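Local coordinates for Ro sixty-related protein, RSR (Deinococcus radiodurans, PDB 2NVO) that binds several small RNAs that accumulate during recovery from ultraviolet irradiation and contributes to the resistance of the bacterium to that radiation, at residues A[301-306]-A[347-352]; A[293-298]-A[341-346]; A[313-318]-A[353-358]. All blocks are in the same frame, centred on the assembly; numbering follows the deposited sequence.

Contact 1. Residues A[301-306]-A[347-352]; sequences RLTDPA and LEEAFT
L302 and L347 touch through their branch ends in the helical TROVE domain, whose HEAT-like repeats form the horseshoe of this ring-shaped protein; here the last turn of helix 292-302 lies against the middle of helix 341-354. The two leucine side chains run obliquely to each other, and CD2 of L347 fits against both methyls of L302, with CD1 at 3.9 Å. L347 leaves its backbone pointing away from the partner, yet its end swings back to make this contact. L271 packs on L302, and L275 and L278 on L347, bringing helix 271-283 into the same apolar cluster. T303, the first residue to leave helical geometry, crosses E349 at about a right angle. Its CG2 lies against the extended glutamate chain, 3.7 Å from CD, while OG1 turns back to a hydrogen bond with I299 O. CG of E349, anti to the backbone N (chi1 -175°), comes to 4.0 Å from T303 CG2. A water bridges the same two residues, donating to T303 O and to E349 OE2. Between the leucine and threonine contacts, A350 CB presses on L302 O at 3.3 Å, a buried carbonyl oxygen with no hydrogen-bond partner.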
loop_
_atom_site.group_PDB
_atom_site.type_symbol
_atom_site.label_atom_id
_atom_site.label_comp_id
_atom_site.label_asym_id
_atom_site.label_seq_id
_atom_site.Cartn_x
_atom_site.Cartn_y
_atom_site.Cartn_z
ATOM N N ARG A 301 -4.498 5.058 22.909
ATOM C CA ARG A 301 -4.334 5.470 21.521
ATOM C C ARG A 301 -4.741 4.363 20.537
ATOM O O ARG A 301 -5.343 4.636 19.511
ATOM C CB ARG A 301 -2.895 5.910 21.271
ATOM C CG ARG A 301 -2.452 7.023 22.206
ATOM C CD ARG A 301 -0.983 7.300 22.053
ATOM N NE ARG A 301 -0.681 7.645 20.670
ATOM C CZ ARG A 301 0.468 8.176 20.274
ATOM N NH1 ARG A 301 1.419 8.437 21.164
ATOM N NH2 ARG A 301 0.661 8.450 18.995
ATOM N N LEU A 302 -4.407 3.120 20.873
ATOM C CA LEU A 302 -4.641 1.981 19.990
ATOM C C LEU A 302 -6.123 1.690 19.805
ATOM O O LEU A 302 -6.535 1.126 18.790
ATOM C CB LEU A 302 -3.954 0.735 20.554
ATOM C CG LEU A 302 -2.430 0.752 20.499
ATOM C CD1 LEU A 302 -1.865 -0.512 21.129
ATOM C CD2 LEU A 302 -2.000 0.904 19.047
ATOM N N THR A 303 -6.924 2.061 20.801
ATOM C CA THR A 303 -8.346 1.755 20.784
ATOM C C THR A 303 -9.205 3.014 20.690
ATOM O O THR A 303 -10.398 2.967 20.938
ATOM C CB THR A 303 -8.775 0.978 22.036
ATOM O OG1 THR A 303 -8.442 1.733 23.210
ATOM C CG2 THR A 303 -8.085 -0.388 22.095
ATOM N N ASP A 304 -8.586 4.131 20.339
ATOM C CA ASP A 304 -9.313 5.392 20.167
ATOM C C ASP A 304 -10.086 5.359 18.848
ATOM O O ASP A 304 -9.488 5.392 17.780
ATOM C CB ASP A 304 -8.315 6.547 20.174
ATOM C CG ASP A 304 -8.990 7.919 20.104
ATOM O OD1 ASP A 304 -8.302 8.934 20.306
ATOM O OD2 ASP A 304 -10.195 7.978 19.844
ATOM N N PRO A 305 -11.424 5.283 18.919
ATOM C CA PRO A 305 -12.229 5.150 17.700
ATOM C C PRO A 305 -12.012 6.290 16.717
ATOM O O PRO A 305 -11.960 6.063 15.509
ATOM C CB PRO A 305 -13.666 5.153 18.233
ATOM C CG PRO A 305 -13.542 4.619 19.616
ATOM C CD PRO A 305 -12.253 5.193 20.133
ATOM N N ALA A 306 -11.867 7.506 17.232
ATOM C CA ALA A 306 -11.658 8.663 16.378
ATOM C C ALA A 306 -10.294 8.621 15.694
ATOM O O ALA A 306 -10.137 9.069 14.565
ATOM C CB ALA A 306 -11.821 9.951 17.185
ATOM N N LEU A 347 -4.748 -4.507 20.877
ATOM C CA LEU A 347 -4.651 -4.691 19.429
ATOM C C LEU A 347 -5.756 -5.610 18.908
ATOM O O LEU A 347 -6.230 -5.449 17.780
ATOM C CB LEU A 347 -3.257 -5.177 19.053
ATOM C CG LEU A 347 -2.191 -4.092 19.233
ATOM C CD1 LEU A 347 -0.815 -4.707 19.177
ATOM C CD2 LEU A 347 -2.333 -3.012 18.184
ATOM N N GLU A 348 -6.189 -6.552 19.735
ATOM C CA GLU A 348 -7.329 -7.385 19.377
ATOM C C GLU A 348 -8.592 -6.551 19.336
ATOM O O GLU A 348 -9.467 -6.788 18.509
ATOM C CB GLU A 348 -7.480 -8.577 20.328
ATOM C CG GLU A 348 -6.494 -9.691 20.029
ATOM C CD GLU A 348 -6.368 -10.710 21.148
ATOM O OE1 GLU A 348 -7.404 -11.190 21.650
ATOM O OE2 GLU A 348 -5.220 -11.040 21.519
ATOM N N GLU A 349 -8.676 -5.555 20.218
ATOM C CA GLU A 349 -9.810 -4.647 20.216
ATOM C C GLU A 349 -9.772 -3.691 19.026
ATOM O O GLU A 349 -10.804 -3.415 18.426
ATOM C CB GLU A 349 -9.888 -3.846 21.535
ATOM C CG GLU A 349 -11.129 -2.963 21.614
ATOM C CD GLU A 349 -11.225 -2.150 22.910
ATOM O OE1 GLU A 349 -10.587 -2.535 23.906
ATOM O OE2 GLU A 349 -11.951 -1.132 22.921
ATOM N N ALA A 350 -8.585 -3.177 18.696
ATOM C CA ALA A 350 -8.413 -2.324 17.530
ATOM C C ALA A 350 -8.858 -3.048 16.252
ATOM O O ALA A 350 -9.492 -2.455 15.387
ATOM C CB ALA A 350 -6.961 -1.857 17.409
ATOM N N PHE A 351 -8.527 -4.331 16.152
ATOM C CA PHE A 351 -8.953 -5.153 15.024
ATOM C C PHE A 351 -10.470 -5.093 14.838
ATOM O O PHE A 351 -10.963 -4.783 13.759
ATOM C CB PHE A 351 -8.503 -6.594 15.267
ATOM C CG PHE A 351 -8.989 -7.581 14.248
ATOM C CD1 PHE A 351 -8.354 -7.707 13.027
ATOM C CD2 PHE A 351 -10.054 -8.432 14.536
ATOM C CE1 PHE A 351 -8.775 -8.658 12.084
ATOM C CE2 PHE A 351 -10.481 -9.384 13.602
ATOM C CZ PHE A 351 -9.833 -9.486 12.364
ATOM N N THR A 352 -11.207 -5.358 15.909
ATOM C CA THR A 352 -12.675 -5.335 15.864
ATOM C C THR A 352 -13.213 -3.944 15.547
ATOM O O THR A 352 -14.110 -3.794 14.717
ATOM C CB THR A 352 -13.259 -5.876 17.170
ATOM O OG1 THR A 352 -12.767 -7.207 17.377
ATOM C CG2 THR A 352 -14.793 -5.899 17.123
HETATM O O HOH W 1 -12.588 1.967 22.658
#

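Contact 2. Residues A[293-298]-A[341-346]; sequences ATVQAV and PRVVDA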
loop_
_atom_site.group_PDB
_atom_site.type_symbol
_atom_site.label_atom_id
_atom_site.label_comp_id
_atom_site.label_asym_id
_atom_site.label_seq_id
_atom_site.Cartn_x
_atom_site.Cartn_y
_atom_site.Cartn_z
ATOM N N ALA A 293 2.017 3.524 33.222
ATOM C CA ALA A 293 1.570 4.802 32.661
ATOM C C ALA A 293 1.665 4.851 31.130
ATOM O O ALA A 293 0.724 5.271 30.439
ATOM C CB ALA A 293 2.334 5.973 33.279
ATOM N N THR A 294 2.820 4.448 30.608
ATOM C CA THR A 294 3.025 4.461 29.168
ATOM C C THR A 294 2.173 3.379 28.524
ATOM O O THR A 294 1.581 3.611 27.486
ATOM C CB THR A 294 4.501 4.233 28.792
ATOM O OG1 THR A 294 5.312 5.249 29.397
ATOM C CG2 THR A 294 4.672 4.297 27.292
ATOM N N VAL A 295 2.123 2.212 29.158
ATOM C CA VAL A 295 1.262 1.110 28.712
ATOM C C VAL A 295 -0.198 1.565 28.544
ATOM O O VAL A 295 -0.808 1.352 27.490
ATOM C CB VAL A 295 1.338 -0.078 29.679
ATOM C CG1 VAL A 295 0.179 -1.036 29.465
ATOM C CG2 VAL A 295 2.669 -0.811 29.515
ATOM N N GLN A 296 -0.753 2.225 29.566
ATOM C CA GLN A 296 -2.136 2.673 29.462
ATOM C C GLN A 296 -2.290 3.700 28.363
ATOM O O GLN A 296 -3.276 3.702 27.625
ATOM C CB GLN A 296 -2.672 3.252 30.787
ATOM C CG GLN A 296 -4.202 3.396 30.764
ATOM C CD GLN A 296 -4.915 2.073 30.515
ATOM O OE1 GLN A 296 -5.918 2.019 29.797
ATOM N NE2 GLN A 296 -4.389 0.996 31.089
ATOM N N ALA A 297 -1.310 4.578 28.244
ATOM C CA ALA A 297 -1.379 5.619 27.233
ATOM C C ALA A 297 -1.340 4.991 25.839
ATOM O O ALA A 297 -2.024 5.444 24.923
ATOM C CB ALA A 297 -0.231 6.611 27.407
ATOM N N VAL A 298 -0.529 3.948 25.673
ATOM C CA VAL A 298 -0.527 3.252 24.372
ATOM C C VAL A 298 -1.887 2.593 24.119
ATOM O O VAL A 298 -2.482 2.780 23.064
ATOM C CB VAL A 298 0.637 2.239 24.267
ATOM C CG1 VAL A 298 0.476 1.323 23.029
ATOM C CG2 VAL A 298 1.967 2.984 24.194
ATOM N N PRO A 341 1.276 -7.910 27.532
ATOM C CA PRO A 341 0.048 -8.646 27.216
ATOM C C PRO A 341 -1.162 -7.750 26.985
ATOM O O PRO A 341 -1.881 -7.943 26.007
ATOM C CB PRO A 341 -0.161 -9.518 28.453
ATOM C CG PRO A 341 1.223 -9.745 28.967
ATOM C CD PRO A 341 1.930 -8.435 28.741
ATOM N N ARG A 342 -1.388 -6.773 27.857
ATOM C CA ARG A 342 -2.578 -5.939 27.709
ATOM C C ARG A 342 -2.508 -5.047 26.464
ATOM O O ARG A 342 -3.530 -4.549 26.003
ATOM C CB ARG A 342 -2.850 -5.128 28.993
ATOM C CG ARG A 342 -3.523 -5.953 30.094
ATOM C CD ARG A 342 -3.687 -5.184 31.416
ATOM N NE ARG A 342 -4.642 -4.096 31.276
ATOM C CZ ARG A 342 -4.306 -2.820 31.171
ATOM N NH1 ARG A 342 -3.030 -2.469 31.220
ATOM N NH2 ARG A 342 -5.248 -1.894 31.036
ATOM N N VAL A 343 -1.308 -4.839 25.924
ATOM C CA VAL A 343 -1.159 -4.108 24.660
ATOM C C VAL A 343 -1.553 -5.039 23.516
ATOM O O VAL A 343 -2.291 -4.653 22.616
ATOM C CB VAL A 343 0.282 -3.572 24.441
ATOM C CG1 VAL A 343 0.455 -3.009 23.045
ATOM C CG2 VAL A 343 0.630 -2.489 25.481
ATOM N N VAL A 344 -1.060 -6.274 23.570
ATOM C CA VAL A 344 -1.513 -7.302 22.634
ATOM C C VAL A 344 -3.030 -7.386 22.648
ATOM O O VAL A 344 -3.671 -7.446 21.601
ATOM C CB VAL A 344 -0.925 -8.676 22.982
ATOM C CG1 VAL A 344 -1.667 -9.773 22.219
ATOM C CG2 VAL A 344 0.560 -8.691 22.669
ATOM N N ASP A 345 -3.601 -7.363 23.849
ATOM C CA ASP A 345 -5.053 -7.379 24.027
ATOM C C ASP A 345 -5.733 -6.197 23.354
ATOM O O ASP A 345 -6.798 -6.336 22.764
ATOM C CB ASP A 345 -5.418 -7.335 25.513
ATOM C CG ASP A 345 -5.390 -8.695 26.176
ATOM O OD1 ASP A 345 -5.405 -9.722 25.461
ATOM O OD2 ASP A 345 -5.361 -8.729 27.426
ATOM N N ALA A 346 -5.147 -5.015 23.490
ATOM C CA ALA A 346 -5.766 -3.810 22.947
ATOM C C ALA A 346 -5.773 -3.868 21.422
ATOM O O ALA A 346 -6.656 -3.318 20.751
ATOM C CB ALA A 346 -5.017 -2.597 23.414
#
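V295 of helix 292-302 meets R342 and V343 of helix 341-354, and the segments 293-298 and 341-346 run almost parallel, 5° apart, with their axes 9.8 Å from each other at closest approach. CG1 of V295, anti to the backbone N (chi1 163°), lies 3.9 Å from NH1 of R342, the two side chains crossing at about a right angle. The same methyl meets V343 CG2 at 4.3 Å. One residue on, Q296 sends its amide toward the tip of R342, bringing the two polar groups together at the edge of the guanidinium, with their planes 32° apart. The arginine chain bends at chi3 (68°) on its way there. V298, one turn beyond V295, places CG1 at 4.3 Å from V343 CG1. V343 therefore faces both valines of helix 292-302, giving an apolar strip with the polar Q296-R342 pair at its margin. Parallel packing of this kind is consistent with the side-by-side stacking of helices in a HEAT-like repeat domain such as TROVE. L287, in the loop before helix 292-302, covers V295 and V298, whereas Y325 of helix 315-326 packs on V343 and V344.

Contact 3. Residues A[313-318]-A[353-358]; sequences IHPLDA and LAFGNV
The ring of F355 carries P315 over one face: CG of the proline stands 4.1 Å from the ring centroid and 26° off the ring normal, a CH-pi contact. That carbon lies nearest CD2, at 3.7 Å, and CB follows beside CE2, so the CG-CB edge of the pyrrolidine lies by the CD2-CE2 side. F355 starts away from the partner segment; its CG lies anti to the carbonyl carbon (chi1 -80°), and the end of the side chain comes nearer to the proline. The imidazole of H314 has P315 CD over one face, displaced toward the rim, and L316 CA in plane at its edge. V358 CG2 lies 4.2 Å from H314 CD2.

The same valine methyl meets P315 CD at 3.6 Å, with the two side chains crossing at about a right angle. A354 CB packs 3.6 Å from P315 N and also meets I313 O at 3.3 Å. P315 is thus held by an alanine, a phenylalanine and a valine, all from segment 353-358.

H314 and D317 form a capping box at the start of helix 315-326. L316 N donates to H314 ND1 at 3.1 Å, tilted 17° from the imidazole plane, and H314 N donates in return to D317 OD2 at 2.9 Å, from above the carboxylate plane.

The contact lies where the helical repeats meet the VWFA-like domain. I398 of helix 388-402 touches both H314 and F355, R401 of that helix forms a cation-pi contact with F355, and P523 of helix 522-530 packs on H314, while helix 271-283 reaches I313 from the helical side.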
loop_
_atom_site.group_PDB
_atom_site.type_symbol
_atom_site.label_atom_id
_atom_site.label_comp_id
_atom_site.label_asym_id
_atom_site.label_seq_id
_atom_site.Cartn_x
_atom_site.Cartn_y
_atom_site.Cartn_z
ATOM N N ILE A 313 -7.333 2.967 9.741
ATOM C CA ILE A 313 -6.701 1.694 10.079
ATOM C C ILE A 313 -7.587 0.537 9.643
ATOM O O ILE A 313 -8.769 0.472 9.995
ATOM C CB ILE A 313 -6.385 1.581 11.592
ATOM C CG1 ILE A 313 -5.494 2.749 12.039
ATOM C CG2 ILE A 313 -5.697 0.264 11.906
ATOM C CD1 ILE A 313 -4.317 2.998 11.146
ATOM N N HIS A 314 -7.012 -0.359 8.846
ATOM C CA HIS A 314 -7.730 -1.513 8.351
ATOM C C HIS A 314 -7.575 -2.589 9.414
ATOM O O HIS A 314 -6.579 -2.607 10.114
ATOM C CB HIS A 314 -7.110 -1.963 7.033
ATOM C CG HIS A 314 -7.901 -3.009 6.316
ATOM N ND1 HIS A 314 -7.775 -4.352 6.593
ATOM C CD2 HIS A 314 -8.823 -2.908 5.331
ATOM C CE1 HIS A 314 -8.577 -5.036 5.796
ATOM N NE2 HIS A 314 -9.229 -4.185 5.030
ATOM N N PRO A 315 -8.569 -3.471 9.558
ATOM C CA PRO A 315 -8.426 -4.519 10.570
ATOM C C PRO A 315 -7.116 -5.326 10.414
ATOM O O PRO A 315 -6.495 -5.649 11.416
ATOM C CB PRO A 315 -9.671 -5.389 10.355
ATOM C CG PRO A 315 -10.672 -4.459 9.728
ATOM C CD PRO A 315 -9.862 -3.539 8.856
ATOM N N LEU A 316 -6.710 -5.629 9.182
ATOM C CA LEU A 316 -5.440 -6.323 8.932
ATOM C C LEU A 316 -4.208 -5.523 9.384
ATOM O O LEU A 316 -3.167 -6.098 9.699
ATOM C CB LEU A 316 -5.315 -6.685 7.451
ATOM C CG LEU A 316 -6.250 -7.804 7.017
ATOM C CD1 LEU A 316 -6.096 -8.051 5.520
ATOM C CD2 LEU A 316 -5.936 -9.061 7.824
ATOM N N ASP A 317 -4.315 -4.202 9.385
ATOM C CA ASP A 317 -3.264 -3.354 9.937
ATOM C C ASP A 317 -3.101 -3.649 11.419
ATOM O O ASP A 317 -1.986 -3.743 11.918
ATOM C CB ASP A 317 -3.611 -1.873 9.774
ATOM C CG ASP A 317 -3.518 -1.399 8.341
ATOM O OD1 ASP A 317 -2.761 -2.022 7.559
ATOM O OD2 ASP A 317 -4.196 -0.391 7.996
ATOM N N ALA A 318 -4.222 -3.801 12.125
ATOM C CA ALA A 318 -4.156 -4.087 13.538
ATOM C C ALA A 318 -3.686 -5.519 13.761
ATOM O O ALA A 318 -2.921 -5.782 14.674
ATOM C CB ALA A 318 -5.521 -3.838 14.216
ATOM N N LEU A 353 -12.638 -2.921 16.174
ATOM C CA LEU A 353 -13.086 -1.536 15.974
ATOM C C LEU A 353 -12.836 -1.040 14.560
ATOM O O LEU A 353 -13.573 -0.201 14.042
ATOM C CB LEU A 353 -12.406 -0.597 16.978
ATOM C CG LEU A 353 -12.732 -0.844 18.450
ATOM C CD1 LEU A 353 -11.828 -0.025 19.379
ATOM C CD2 LEU A 353 -14.197 -0.535 18.708
ATOM N N ALA A 354 -11.804 -1.568 13.918
ATOM C CA ALA A 354 -11.440 -1.118 12.579
ATOM C C ALA A 354 -12.430 -1.561 11.488
ATOM O O ALA A 354 -12.463 -0.972 10.422
ATOM C CB ALA A 354 -9.991 -1.557 12.228
ATOM N N PHE A 355 -13.228 -2.590 11.752
ATOM C CA PHE A 355 -14.235 -3.038 10.789
ATOM C C PHE A 355 -15.179 -1.905 10.392
ATOM O O PHE A 355 -15.598 -1.807 9.243
ATOM C CB PHE A 355 -15.062 -4.185 11.355
ATOM C CG PHE A 355 -14.388 -5.514 11.279
ATOM C CD1 PHE A 355 -14.872 -6.503 10.439
ATOM C CD2 PHE A 355 -13.272 -5.787 12.060
ATOM C CE1 PHE A 355 -14.244 -7.739 10.378
ATOM C CE2 PHE A 355 -12.660 -7.023 12.009
ATOM C CZ PHE A 355 -13.144 -7.996 11.165
ATOM N N GLY A 356 -15.495 -1.039 11.348
ATOM C CA GLY A 356 -16.400 0.065 11.100
ATOM C C GLY A 356 -15.890 1.071 10.093
ATOM O O GLY A 356 -16.658 1.892 9.585
ATOM N N ASN A 357 -14.600 1.009 9.784
ATOM C CA ASN A 357 -14.005 1.955 8.847
ATOM C C ASN A 357 -13.554 1.350 7.510
ATOM O O ASN A 357 -12.864 2.001 6.730
ATOM C CB ASN A 357 -12.861 2.707 9.527
ATOM C CG ASN A 357 -13.265 3.267 10.903
ATOM O OD1 ASN A 357 -12.553 3.092 11.888
ATOM N ND2 ASN A 357 -14.428 3.913 10.968
ATOM N N VAL A 358 -13.947 0.106 7.242
ATOM C CA VAL A 358 -13.662 -0.514 5.947
ATOM C C VAL A 358 -14.618 0.015 4.872
ATOM O O VAL A 358 -15.831 0.009 5.065
ATOM C CB VAL A 358 -13.798 -2.056 6.014
ATOM C CG1 VAL A 358 -13.793 -2.664 4.620
ATOM C CG2 VAL A 358 -12.684 -2.653 6.869
#

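In the fold
Helix 341-354 is the common element: contact 2 uses its first turns, contact 1 its middle, and contact 3 its C-terminal part and the residues after it. Contacts 1 and 2 have centres 11 Å apart and are continuous, with L302 CD1 3.9 Å from V343 CG1 on the same pair of helices. Contacts 1 and 3 are closer, with centres 8 Å apart, and join where A318 CB packs 3.6 Å from F351 N. Contacts 2 and 3 do not touch, their nearest atoms being about 6 Å apart. All three lie away from the calcium site of S372, S374 and E467, but contact 3 reaches the VWFA-like domain that carries it and closes the ring.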